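Local coordinates for DnaJ homolog subfamily C member 3 (Mus musculus, PDB 3IEG), which acts as a co-chaperone in the unfolded protein response, binding misfolded proteins through its TPR repeats, stimulating the ATPase of HSC70 and inhibiting the kinase GCN2, at residues A[28-33]-A[37-42]; A[58-63]-A[71-76]. All coordinates share one frame; numbering follows the deposited sequence.

Contact 1: residues A[28-33]-A[37-42]; sequences AAVDGD and YIAYYR
V30 lays its two methyl groups against the ring of Y40 and the methyl of A39. CG2 stands over one face of the Y40 ring, offset toward the rim, in a CH-pi contact with its carbon 4.2 Å from the ring centroid and 14° off the ring normal. CG1, placed anti to the backbone N (chi1 164°), meets the far end of the same ring, 3.6 Å from Y40 CE1. The valine and tyrosine side chains cross at about a right angle. V30 CG2 also touches A39 CB at 3.7 Å, and a looser pair, A29 CB to A39 CB at 4.3 Å, extends the apolar seam. A small residue suits position A39, because its CA lies 5.5 Å from the CA of V30. Helix 19-32, in tetratricopeptide repeat (TPR) 1, ends within residues 28-33, and residues 37-42 open helix 37-50, which belongs almost wholly to TPR 2; the two segments run nearly antiparallel, at 153°, across the short turn between repeats. Replacing V30 with an alanine would probably open a gap above the Y40 ring and cost A39 its nearest methyl partner. A tyrosine suits its place because the ring gives V30 an apolar face while the hydroxyl is hydrogen-bonded to the carbonyl O of P34 in the turn, which is likely to steady the far end of the ring; helix 53-66 also packs on it. In the same turn D33 OD2 accepts a hydrogen bond from D35 N. A29 also rests on H6 of helix 2-15.

Contact 2: residues A[58-63]-A[71-76]; sequences PDLTKV and TAARLQ
Residues 58-63 and 71-76 run as two helical segments at 141° to one another, their axes approaching to 8.9 Å, with the CA atoms of L60 and A73 the nearest pair at 5.7 Å. That closeness suits an alanine at A73, whose methyl is met by two apolar side chains. V63 CG1 lies 3.8 Å from A73 CB, and L60 CD2 comes within 4.0 Å of A73 CB from one helical turn earlier on the same helix. CD2 of L60 also packs against the backbone of the facing helix, 3.6 Å from A73 O. Here the second helix of TPR 2 packs on the first helix of TPR 3, as in the helix-turn-helix stacking of TPR arrays, with A73 set against L60 and V63. The forked end of leucine serves the junction well: CD2 bridges A73 and Q76, lying 4.0 Å from Q76 CB, while CD1 meets that same Q76 CB at 3.9 Å. With CG anti to the carbonyl carbon (chi1 -75°), the L60 side chain can span both residues. Q76 contributes its aliphatic base, and its chain bends at chi2 to carry the amide away from L60, so that a polar residue can take part in an apolar contact. L60 extends further along helix 71-84 to L80.

Contact 1 closes before contact 2 opens along the chain, and their centres lie 13 Å apart near the N-terminal end of the TPR array. Each joins the second helix of one repeat to the first helix of the next: 19-32 to 37-50 in contact 1, and 53-66 to 71-84 in contact 2. Helices 37-50 and 53-66 bring the two together, with V63 CG2 3.4 Å from Y37 O and a salt bridge between D59 and R43, and Y41 reaches across to A72 of helix 71-84. Successive junctions of this kind set how the repeats stack, and the first two repeats form the groove whose hydrophobic patch binds misfolded proteins.

Contact 1: residues A[28-33]-A[37-42]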
ATOM      1  N   ALA A  28     -10.792 -21.469  30.772  1.00 36.90           N
ATOM      2  CA  ALA A  28     -11.553 -21.916  31.928  1.00 37.93           C
ATOM      3  C   ALA A  28     -10.673 -21.983  33.152  1.00 38.61           C
ATOM      4  O   ALA A  28     -11.087 -21.577  34.234  1.00 39.05           O
ATOM      5  CB  ALA A  28     -12.178 -23.283  31.651  1.00 37.76           C
ATOM      6  N   ALA A  29      -9.461 -22.501  32.976  1.00 39.38           N
ATOM      7  CA  ALA A  29      -8.500 -22.606  34.065  1.00 40.27           C
ATOM      8  C   ALA A  29      -8.105 -21.217  34.578  1.00 40.98           C
ATOM      9  O   ALA A  29      -8.104 -20.974  35.784  1.00 41.21           O
ATOM     10  CB  ALA A  29      -7.272 -23.381  33.614  1.00 40.08           C
ATOM     11  N   VAL A  30      -7.780 -20.311  33.660  1.00 41.53           N
ATOM     12  CA  VAL A  30      -7.433 -18.947  34.030  1.00 42.35           C
ATOM     13  C   VAL A  30      -8.591 -18.249  34.758  1.00 43.13           C
ATOM     14  O   VAL A  30      -8.379 -17.573  35.758  1.00 43.56           O
ATOM     15  CB  VAL A  30      -6.995 -18.127  32.806  1.00 42.34           C
ATOM     16  CG1 VAL A  30      -7.021 -16.615  33.117  1.00 42.48           C
ATOM     17  CG2 VAL A  30      -5.611 -18.570  32.334  1.00 41.92           C
ATOM     18  N   ASP A  31      -9.809 -18.424  34.255  1.00 43.83           N
ATOM     19  CA  ASP A  31     -10.990 -17.834  34.866  1.00 44.52           C
ATOM     20  C   ASP A  31     -11.262 -18.379  36.260  1.00 44.54           C
ATOM     21  O   ASP A  31     -11.686 -17.638  37.156  1.00 44.28           O
ATOM     22  CB  ASP A  31     -12.209 -18.053  33.977  1.00 44.88           C
ATOM     23  CG  ASP A  31     -12.515 -16.852  33.104  1.00 47.28           C
ATOM     24  OD1 ASP A  31     -11.833 -15.799  33.239  1.00 48.21           O
ATOM     25  OD2 ASP A  31     -13.457 -16.961  32.285  1.00 50.52           O
ATOM     26  N   GLY A  32     -11.016 -19.681  36.423  1.00 44.80           N
ATOM     27  CA  GLY A  32     -11.176 -20.378  37.694  1.00 44.88           C
ATOM     28  C   GLY A  32     -10.151 -19.971  38.737  1.00 45.22           C
ATOM     29  O   GLY A  32     -10.425 -20.073  39.935  1.00 45.65           O
ATOM     30  N   ASP A  33      -8.976 -19.504  38.291  1.00 45.29           N
ATOM     31  CA  ASP A  33      -7.914 -19.029  39.195  1.00 45.18           C
ATOM     32  C   ASP A  33      -7.012 -17.974  38.542  1.00 44.94           C
ATOM     33  O   ASP A  33      -6.012 -18.311  37.913  1.00 44.87           O
ATOM     34  CB  ASP A  33      -7.070 -20.205  39.699  1.00 45.19           C
ATOM     35  CG  ASP A  33      -6.094 -19.809  40.804  1.00 45.85           C
ATOM     36  OD1 ASP A  33      -5.609 -20.730  41.491  1.00 46.42           O
ATOM     37  OD2 ASP A  33      -5.800 -18.599  40.992  1.00 46.11           O
ATOM     38  N   TYR A  37       0.123 -19.052  37.594  1.00 39.62           N
ATOM     39  CA  TYR A  37       1.023 -18.682  36.513  1.00 38.68           C
ATOM     40  C   TYR A  37       1.075 -19.649  35.325  1.00 37.87           C
ATOM     41  O   TYR A  37       1.168 -19.191  34.190  1.00 37.65           O
ATOM     42  CB  TYR A  37       2.424 -18.393  37.038  1.00 39.22           C
ATOM     43  CG  TYR A  37       3.155 -19.616  37.512  1.00 39.97           C
ATOM     44  CD1 TYR A  37       2.884 -20.180  38.761  1.00 40.99           C
ATOM     45  CD2 TYR A  37       4.124 -20.212  36.714  1.00 40.08           C
ATOM     46  CE1 TYR A  37       3.559 -21.318  39.197  1.00 40.70           C
ATOM     47  CE2 TYR A  37       4.798 -21.335  37.138  1.00 41.08           C
ATOM     48  CZ  TYR A  37       4.513 -21.886  38.377  1.00 40.61           C
ATOM     49  OH  TYR A  37       5.197 -23.008  38.778  1.00 41.32           O
ATOM     50  N   ILE A  38       1.022 -20.965  35.563  1.00 36.71           N
ATOM     51  CA  ILE A  38       1.048 -21.911  34.432  1.00 35.90           C
ATOM     52  C   ILE A  38      -0.178 -21.814  33.559  1.00 34.87           C
ATOM     53  O   ILE A  38      -0.073 -21.979  32.352  1.00 34.91           O
ATOM     54  CB  ILE A  38       1.283 -23.403  34.798  1.00 36.03           C
ATOM     55  CG1 ILE A  38       1.026 -23.651  36.278  1.00 36.81           C
ATOM     56  CG2 ILE A  38       2.686 -23.851  34.374  1.00 35.74           C
ATOM     57  CD1 ILE A  38      -0.320 -24.253  36.541  1.00 38.14           C
ATOM     58  N   ALA A  39      -1.333 -21.550  34.162  1.00 33.67           N
ATOM     59  CA  ALA A  39      -2.560 -21.417  33.391  1.00 32.85           C
ATOM     60  C   ALA A  39      -2.349 -20.394  32.282  1.00 32.50           C
ATOM     61  O   ALA A  39      -2.635 -20.680  31.127  1.00 32.29           O
ATOM     62  CB  ALA A  39      -3.724 -21.035  34.279  1.00 32.69           C
ATOM     63  N   TYR A  40      -1.802 -19.225  32.628  1.00 31.94           N
ATOM     64  CA  TYR A  40      -1.500 -18.201  31.637  1.00 31.09           C
ATOM     65  C   TYR A  40      -0.432 -18.674  30.663  1.00 30.40           C
ATOM     66  O   TYR A  40      -0.465 -18.319  29.481  1.00 30.29           O
ATOM     67  CB  TYR A  40      -1.047 -16.896  32.295  1.00 31.58           C
ATOM     68  CG  TYR A  40      -2.135 -16.138  33.009  1.00 32.24           C
ATOM     69  CD1 TYR A  40      -3.057 -15.359  32.301  1.00 33.26           C
ATOM     70  CD2 TYR A  40      -2.236 -16.180  34.398  1.00 32.08           C
ATOM     71  CE1 TYR A  40      -4.064 -14.653  32.969  1.00 33.41           C
ATOM     72  CE2 TYR A  40      -3.230 -15.491  35.067  1.00 31.96           C
ATOM     73  CZ  TYR A  40      -4.139 -14.726  34.355  1.00 32.84           C
ATOM     74  OH  TYR A  40      -5.121 -14.040  35.036  1.00 32.91           O
ATOM     75  N   TYR A  41       0.518 -19.463  31.151  1.00 29.47           N
ATOM     76  CA  TYR A  41       1.551 -19.983  30.265  1.00 29.15           C
ATOM     77  C   TYR A  41       0.946 -20.967  29.259  1.00 28.89           C
ATOM     78  O   TYR A  41       1.178 -20.851  28.064  1.00 29.01           O
ATOM     79  CB  TYR A  41       2.712 -20.612  31.046  1.00 28.80           C
ATOM     80  CG  TYR A  41       3.797 -21.180  30.163  1.00 28.63           C
ATOM     81  CD1 TYR A  41       4.603 -20.339  29.380  1.00 28.39           C
ATOM     82  CD2 TYR A  41       4.018 -22.560  30.095  1.00 27.87           C
ATOM     83  CE1 TYR A  41       5.595 -20.855  28.554  1.00 27.59           C
ATOM     84  CE2 TYR A  41       5.012 -23.089  29.279  1.00 27.68           C
ATOM     85  CZ  TYR A  41       5.800 -22.234  28.512  1.00 28.67           C
ATOM     86  OH  TYR A  41       6.788 -22.760  27.696  1.00 29.10           O
ATOM     87  N   ARG A  42       0.147 -21.913  29.746  1.00 28.50           N
ATOM     88  CA  ARG A  42      -0.486 -22.890  28.874  1.00 28.38           C
ATOM     89  C   ARG A  42      -1.311 -22.215  27.787  1.00 28.07           C
ATOM     90  O   ARG A  42      -1.206 -22.570  26.594  1.00 27.98           O
ATOM     91  CB  ARG A  42      -1.344 -23.862  29.673  1.00 28.58           C
ATOM     92  CG  ARG A  42      -0.571 -24.690  30.693  1.00 29.24           C
ATOM     93  CD  ARG A  42       0.527 -25.522  30.054  1.00 29.10           C
ATOM     94  NE  ARG A  42       1.155 -26.390  31.044  1.00 29.94           N
ATOM     95  CZ  ARG A  42       2.389 -26.869  30.946  1.00 30.17           C
ATOM     96  NH1 ARG A  42       3.159 -26.556  29.907  1.00 30.76           N
ATOM     97  NH2 ARG A  42       2.858 -27.652  31.899  1.00 30.39           N
TER

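Contact 2: residues A[58-63]-A[71-76]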
ATOM      1  N   PRO A  58       0.323 -10.623  25.999  1.00 30.58           N
ATOM      2  CA  PRO A  58      -0.163 -10.308  27.351  1.00 30.91           C
ATOM      3  C   PRO A  58      -0.088 -11.475  28.336  1.00 31.20           C
ATOM      4  O   PRO A  58       0.190 -11.252  29.505  1.00 31.71           O
ATOM      5  CB  PRO A  58      -1.611  -9.847  27.128  1.00 30.90           C
ATOM      6  CG  PRO A  58      -1.937 -10.233  25.690  1.00 30.74           C
ATOM      7  CD  PRO A  58      -0.651 -10.245  24.958  1.00 30.16           C
ATOM      8  N   ASP A  59      -0.306 -12.705  27.881  1.00 31.57           N
ATOM      9  CA  ASP A  59      -0.192 -13.860  28.782  1.00 31.91           C
ATOM     10  C   ASP A  59       1.260 -14.159  29.146  1.00 31.78           C
ATOM     11  O   ASP A  59       1.561 -14.506  30.286  1.00 31.67           O
ATOM     12  CB  ASP A  59      -0.873 -15.115  28.209  1.00 32.14           C
ATOM     13  CG  ASP A  59      -2.384 -14.982  28.122  1.00 32.81           C
ATOM     14  OD1 ASP A  59      -2.947 -14.075  28.761  1.00 35.44           O
ATOM     15  OD2 ASP A  59      -3.015 -15.790  27.412  1.00 33.26           O
ATOM     16  N   LEU A  60       2.158 -14.016  28.182  1.00 32.02           N
ATOM     17  CA  LEU A  60       3.570 -14.195  28.454  1.00 32.54           C
ATOM     18  C   LEU A  60       4.044 -13.208  29.504  1.00 33.29           C
ATOM     19  O   LEU A  60       4.658 -13.611  30.492  1.00 33.50           O
ATOM     20  CB  LEU A  60       4.399 -14.074  27.188  1.00 32.35           C
ATOM     21  CG  LEU A  60       4.309 -15.304  26.279  1.00 32.27           C
ATOM     22  CD1 LEU A  60       4.974 -15.021  24.956  1.00 32.23           C
ATOM     23  CD2 LEU A  60       4.936 -16.532  26.942  1.00 32.87           C
ATOM     24  N   THR A  61       3.728 -11.926  29.323  1.00 33.88           N
ATOM     25  CA  THR A  61       4.154 -10.936  30.308  1.00 34.23           C
ATOM     26  C   THR A  61       3.422 -11.092  31.645  1.00 34.30           C
ATOM     27  O   THR A  61       3.963 -10.743  32.693  1.00 34.67           O
ATOM     28  CB  THR A  61       4.110  -9.452  29.809  1.00 34.23           C
ATOM     29  OG1 THR A  61       2.999  -8.765  30.387  1.00 35.07           O
ATOM     30  CG2 THR A  61       4.067  -9.343  28.312  1.00 34.01           C
ATOM     31  N   LYS A  62       2.213 -11.630  31.624  1.00 34.33           N
ATOM     32  CA  LYS A  62       1.551 -11.941  32.873  1.00 35.01           C
ATOM     33  C   LYS A  62       2.356 -12.995  33.643  1.00 35.57           C
ATOM     34  O   LYS A  62       2.628 -12.836  34.836  1.00 35.90           O
ATOM     35  CB  LYS A  62       0.128 -12.427  32.630  1.00 35.06           C
ATOM     36  CG  LYS A  62      -0.638 -12.792  33.902  1.00 35.56           C
ATOM     37  CD  LYS A  62      -0.997 -11.580  34.739  1.00 36.01           C
ATOM     38  CE  LYS A  62      -1.753 -12.002  35.985  1.00 37.86           C
ATOM     39  NZ  LYS A  62      -2.162 -10.815  36.793  1.00 39.80           N
ATOM     40  N   VAL A  63       2.757 -14.060  32.956  1.00 35.75           N
ATOM     41  CA  VAL A  63       3.497 -15.130  33.606  1.00 35.78           C
ATOM     42  C   VAL A  63       4.752 -14.578  34.243  1.00 36.14           C
ATOM     43  O   VAL A  63       5.068 -14.888  35.382  1.00 36.54           O
ATOM     44  CB  VAL A  63       3.870 -16.248  32.623  1.00 35.59           C
ATOM     45  CG1 VAL A  63       4.805 -17.266  33.288  1.00 35.55           C
ATOM     46  CG2 VAL A  63       2.613 -16.923  32.119  1.00 35.32           C
ATOM     47  N   THR A  71      11.899 -19.130  33.126  1.00 37.55           N
ATOM     48  CA  THR A  71      12.722 -18.837  31.979  1.00 36.11           C
ATOM     49  C   THR A  71      12.066 -19.068  30.600  1.00 35.12           C
ATOM     50  O   THR A  71      12.223 -18.254  29.701  1.00 35.42           O
ATOM     51  CB  THR A  71      14.161 -19.397  32.140  1.00 35.79           C
ATOM     52  OG1 THR A  71      14.600 -20.013  30.921  1.00 36.61           O
ATOM     53  CG2 THR A  71      14.248 -20.375  33.297  1.00 35.76           C
ATOM     54  N   ALA A  72      11.301 -20.146  30.457  1.00 34.22           N
ATOM     55  CA  ALA A  72      10.668 -20.497  29.171  1.00 33.13           C
ATOM     56  C   ALA A  72       9.740 -19.413  28.611  1.00 32.30           C
ATOM     57  O   ALA A  72       9.737 -19.161  27.418  1.00 32.31           O
ATOM     58  CB  ALA A  72       9.933 -21.825  29.275  1.00 32.84           C
ATOM     59  N   ALA A  73       8.969 -18.775  29.481  1.00 31.62           N
ATOM     60  CA  ALA A  73       8.040 -17.738  29.068  1.00 31.02           C
ATOM     61  C   ALA A  73       8.762 -16.476  28.637  1.00 30.52           C
ATOM     62  O   ALA A  73       8.331 -15.801  27.697  1.00 30.58           O
ATOM     63  CB  ALA A  73       7.062 -17.432  30.177  1.00 31.26           C
ATOM     64  N   ARG A  74       9.854 -16.153  29.326  1.00 29.89           N
ATOM     65  CA  ARG A  74      10.643 -14.983  28.990  1.00 29.45           C
ATOM     66  C   ARG A  74      11.370 -15.198  27.667  1.00 28.79           C
ATOM     67  O   ARG A  74      11.447 -14.288  26.846  1.00 28.16           O
ATOM     68  CB  ARG A  74      11.613 -14.623  30.113  1.00 29.41           C
ATOM     69  CG  ARG A  74      12.415 -13.367  29.824  1.00 30.35           C
ATOM     70  CD  ARG A  74      13.318 -12.941  30.961  1.00 30.70           C
ATOM     71  NE  ARG A  74      12.669 -11.945  31.809  1.00 34.24           N
ATOM     72  CZ  ARG A  74      12.483 -12.116  33.105  1.00 35.11           C
ATOM     73  NH1 ARG A  74      12.912 -13.223  33.678  1.00 37.03           N
ATOM     74  NH2 ARG A  74      11.880 -11.197  33.828  1.00 36.74           N
ATOM     75  N   LEU A  75      11.875 -16.404  27.441  1.00 28.41           N
ATOM     76  CA  LEU A  75      12.499 -16.683  26.162  1.00 28.46           C
ATOM     77  C   LEU A  75      11.511 -16.419  25.024  1.00 28.91           C
ATOM     78  O   LEU A  75      11.859 -15.769  24.037  1.00 28.91           O
ATOM     79  CB  LEU A  75      13.045 -18.103  26.104  1.00 28.42           C
ATOM     80  CG  LEU A  75      13.654 -18.520  24.756  1.00 28.15           C
ATOM     81  CD1 LEU A  75      14.863 -17.679  24.393  1.00 27.66           C
ATOM     82  CD2 LEU A  75      14.020 -19.992  24.757  1.00 28.47           C
ATOM     83  N   GLN A  76      10.272 -16.892  25.184  1.00 28.89           N
ATOM     84  CA  GLN A  76       9.238 -16.708  24.163  1.00 28.88           C
ATOM     85  C   GLN A  76       8.919 -15.234  23.903  1.00 28.79           C
ATOM     86  O   GLN A  76       8.800 -14.813  22.753  1.00 29.04           O
ATOM     87  CB  GLN A  76       7.957 -17.500  24.502  1.00 29.02           C
ATOM     88  CG  GLN A  76       8.088 -19.037  24.450  1.00 29.13           C
ATOM     89  CD  GLN A  76       8.740 -19.545  23.172  1.00 30.65           C
ATOM     90  OE1 GLN A  76       8.491 -19.035  22.083  1.00 32.80           O
ATOM     91  NE2 GLN A  76       9.581 -20.555  23.303  1.00 32.15           N
TER